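Local coordinates for protein 1d10 (Caenorhabditis elegans, PDB 1T9F) that is of unknown function but, as a signal-peptide-bearing beta-trefoil protein built of MIR repeats and related to SDF2, may act in the endoplasmic reticulum, at residues A[13-18]-A[132-137]. Numbering follows the deposited sequence.
Sequences LKFINA and FKLRHA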
loop_
_atom_site.group_PDB
_atom_site.type_symbol
_atom_site.label_atom_id
_atom_site.label_comp_id
_atom_site.label_asym_id
_atom_site.label_seq_id
_atom_site.Cartn_x
_atom_site.Cartn_y
_atom_site.Cartn_z
ATOM N N LEU A 13 9.058 4.989 -3.816
ATOM C CA LEU A 13 9.699 4.349 -2.678
ATOM C C LEU A 13 9.141 2.974 -2.343
ATOM O O LEU A 13 8.224 2.489 -3.002
ATOM C CB LEU A 13 9.590 5.282 -1.469
ATOM C CG LEU A 13 8.262 6.036 -1.390
ATOM C CD1 LEU A 13 7.184 5.078 -0.978
ATOM C CD2 LEU A 13 8.349 7.189 -0.412
ATOM N N LYS A 14 9.723 2.349 -1.325
ATOM C CA LYS A 14 9.300 1.034 -0.862
ATOM C C LYS A 14 8.582 1.192 0.470
ATOM O O LYS A 14 8.944 2.051 1.276
ATOM C CB LYS A 14 10.512 0.122 -0.656
ATOM C CG LYS A 14 11.349 -0.121 -1.893
ATOM C CD LYS A 14 12.730 -0.627 -1.492
ATOM C CE LYS A 14 13.641 -0.778 -2.690
ATOM N NZ LYS A 14 15.080 -0.787 -2.277
ATOM N N PHE A 15 7.563 0.367 0.693
ATOM C CA PHE A 15 6.806 0.380 1.936
ATOM C C PHE A 15 7.172 -0.886 2.697
ATOM O O PHE A 15 6.830 -1.993 2.279
ATOM C CB PHE A 15 5.299 0.410 1.660
ATOM C CG PHE A 15 4.810 1.731 1.125
ATOM C CD1 PHE A 15 5.033 2.087 -0.201
ATOM C CD2 PHE A 15 4.180 2.641 1.963
ATOM C CE1 PHE A 15 4.642 3.331 -0.679
ATOM C CE2 PHE A 15 3.784 3.892 1.497
ATOM C CZ PHE A 15 4.017 4.238 0.175
ATOM N N ILE A 16 7.866 -0.717 3.817
ATOM C CA ILE A 16 8.307 -1.851 4.624
ATOM C C ILE A 16 7.424 -2.071 5.854
ATOM O O ILE A 16 7.135 -1.132 6.598
ATOM C CB ILE A 16 9.764 -1.638 5.097
ATOM C CG1 ILE A 16 10.678 -1.459 3.880
ATOM C CG2 ILE A 16 10.222 -2.820 5.961
ATOM C CD1 ILE A 16 12.117 -1.211 4.247
ATOM N N ASN A 17 6.994 -3.307 6.076
ATOM C CA ASN A 17 6.167 -3.564 7.245
ATOM C C ASN A 17 7.055 -3.530 8.482
ATOM O O ASN A 17 7.999 -4.315 8.617
ATOM C CB ASN A 17 5.443 -4.902 7.118
ATOM C CG ASN A 17 4.416 -5.102 8.212
ATOM O OD1 ASN A 17 4.730 -5.605 9.283
ATOM N ND2 ASN A 17 3.183 -4.694 7.949
ATOM N N ALA A 18 6.755 -2.591 9.371
ATOM C CA ALA A 18 7.520 -2.382 10.597
ATOM C C ALA A 18 7.876 -3.618 11.418
ATOM O O ALA A 18 9.034 -3.815 11.786
ATOM C CB ALA A 18 6.790 -1.383 11.485
ATOM N N PHE A 132 3.787 4.650 10.066
ATOM C CA PHE A 132 2.480 5.155 9.708
ATOM C C PHE A 132 1.547 4.016 9.357
ATOM O O PHE A 132 1.971 2.869 9.223
ATOM C CB PHE A 132 2.599 6.091 8.494
ATOM C CG PHE A 132 3.113 5.408 7.242
ATOM C CD1 PHE A 132 4.480 5.216 7.041
ATOM C CD2 PHE A 132 2.227 4.929 6.279
ATOM C CE1 PHE A 132 4.958 4.551 5.896
ATOM C CE2 PHE A 132 2.694 4.265 5.138
ATOM C CZ PHE A 132 4.056 4.076 4.947
ATOM N N LYS A 133 0.269 4.338 9.231
ATOM C CA LYS A 133 -0.716 3.358 8.825
ATOM C C LYS A 133 -1.389 3.949 7.593
ATOM O O LYS A 133 -1.249 5.146 7.309
ATOM C CB LYS A 133 -1.749 3.122 9.929
ATOM C CG LYS A 133 -1.200 2.378 11.131
ATOM C CD LYS A 133 -2.224 2.278 12.239
ATOM C CE LYS A 133 -2.071 3.413 13.247
ATOM N NZ LYS A 133 -0.799 3.307 14.023
ATOM N N LEU A 134 -2.094 3.111 6.849
ATOM C CA LEU A 134 -2.810 3.560 5.668
ATOM C C LEU A 134 -4.217 3.032 5.803
ATOM O O LEU A 134 -4.438 1.823 5.827
ATOM C CB LEU A 134 -2.176 3.017 4.385
ATOM C CG LEU A 134 -0.882 3.665 3.892
ATOM C CD1 LEU A 134 -0.411 2.921 2.638
ATOM C CD2 LEU A 134 -1.105 5.141 3.576
ATOM N N ARG A 135 -5.171 3.945 5.889
ATOM C CA ARG A 135 -6.558 3.551 6.044
ATOM C C ARG A 135 -7.341 3.784 4.761
ATOM O O ARG A 135 -7.417 4.909 4.273
ATOM C CB ARG A 135 -7.180 4.346 7.195
ATOM C CG ARG A 135 -8.461 3.759 7.733
ATOM C CD ARG A 135 -8.961 4.552 8.952
ATOM N NE ARG A 135 -10.066 3.868 9.615
ATOM C CZ ARG A 135 -10.660 4.298 10.726
ATOM N NH1 ARG A 135 -10.260 5.422 11.307
ATOM N NH2 ARG A 135 -11.646 3.598 11.261
ATOM N N HIS A 136 -7.923 2.720 4.217
ATOM C CA HIS A 136 -8.694 2.832 2.986
ATOM C C HIS A 136 -9.813 3.847 3.203
ATOM O O HIS A 136 -10.641 3.694 4.105
ATOM C CB HIS A 136 -9.286 1.482 2.601
ATOM C CG HIS A 136 -9.798 1.428 1.196
ATOM N ND1 HIS A 136 -11.071 1.001 0.881
ATOM C CD2 HIS A 136 -9.197 1.719 0.017
ATOM C CE1 HIS A 136 -11.231 1.028 -0.431
ATOM N NE2 HIS A 136 -10.108 1.460 -0.978
ATOM N N ALA A 137 -9.831 4.878 2.368
ATOM C CA ALA A 137 -10.819 5.934 2.482
ATOM C C ALA A 137 -12.269 5.476 2.357
ATOM O O ALA A 137 -13.107 5.831 3.186
ATOM C CB ALA A 137 -10.531 7.014 1.456
#
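The first torsions set the rings of Phe-15 and Phe-132 rim to rim: Phe-15, whose CB already points at strand 131-136, has CG anti to its carbonyl carbon (chi1 -72°), while Phe-132 has CG between backbone N and carbonyl carbon (chi1 63°), which swings its ring in toward strand 12-17. Both strands belong to the six-stranded antiparallel barrel of the MIR beta-trefoil, one in the first MIR repeat and one in the third. Strand 172-175 lies between them, and no hydrogen bond joins the two segments, so the contact is made by side chains inside the barrel. The ring planes stand at 75° with centroids 5.8 Å apart; neither sits over the other's face, so the pair is neither an offset nor a T-shaped stack. Leu-134 adds a looser apolar contact, its CD1 4.5 Å from Phe-15 CE2. All three side chains are buried. Trp-126 touches Phe-15 and meets Phe-132 edge-to-face, while Trp-172 and Val-174 pack on Phe-132. The closest approach sets the apex of the Phe-132 ring against one side of the Phe-15 ring, near its plane, with CZ 3.3 Å from Phe-15 CD2 and 3.5 Å from Phe-15 CE2.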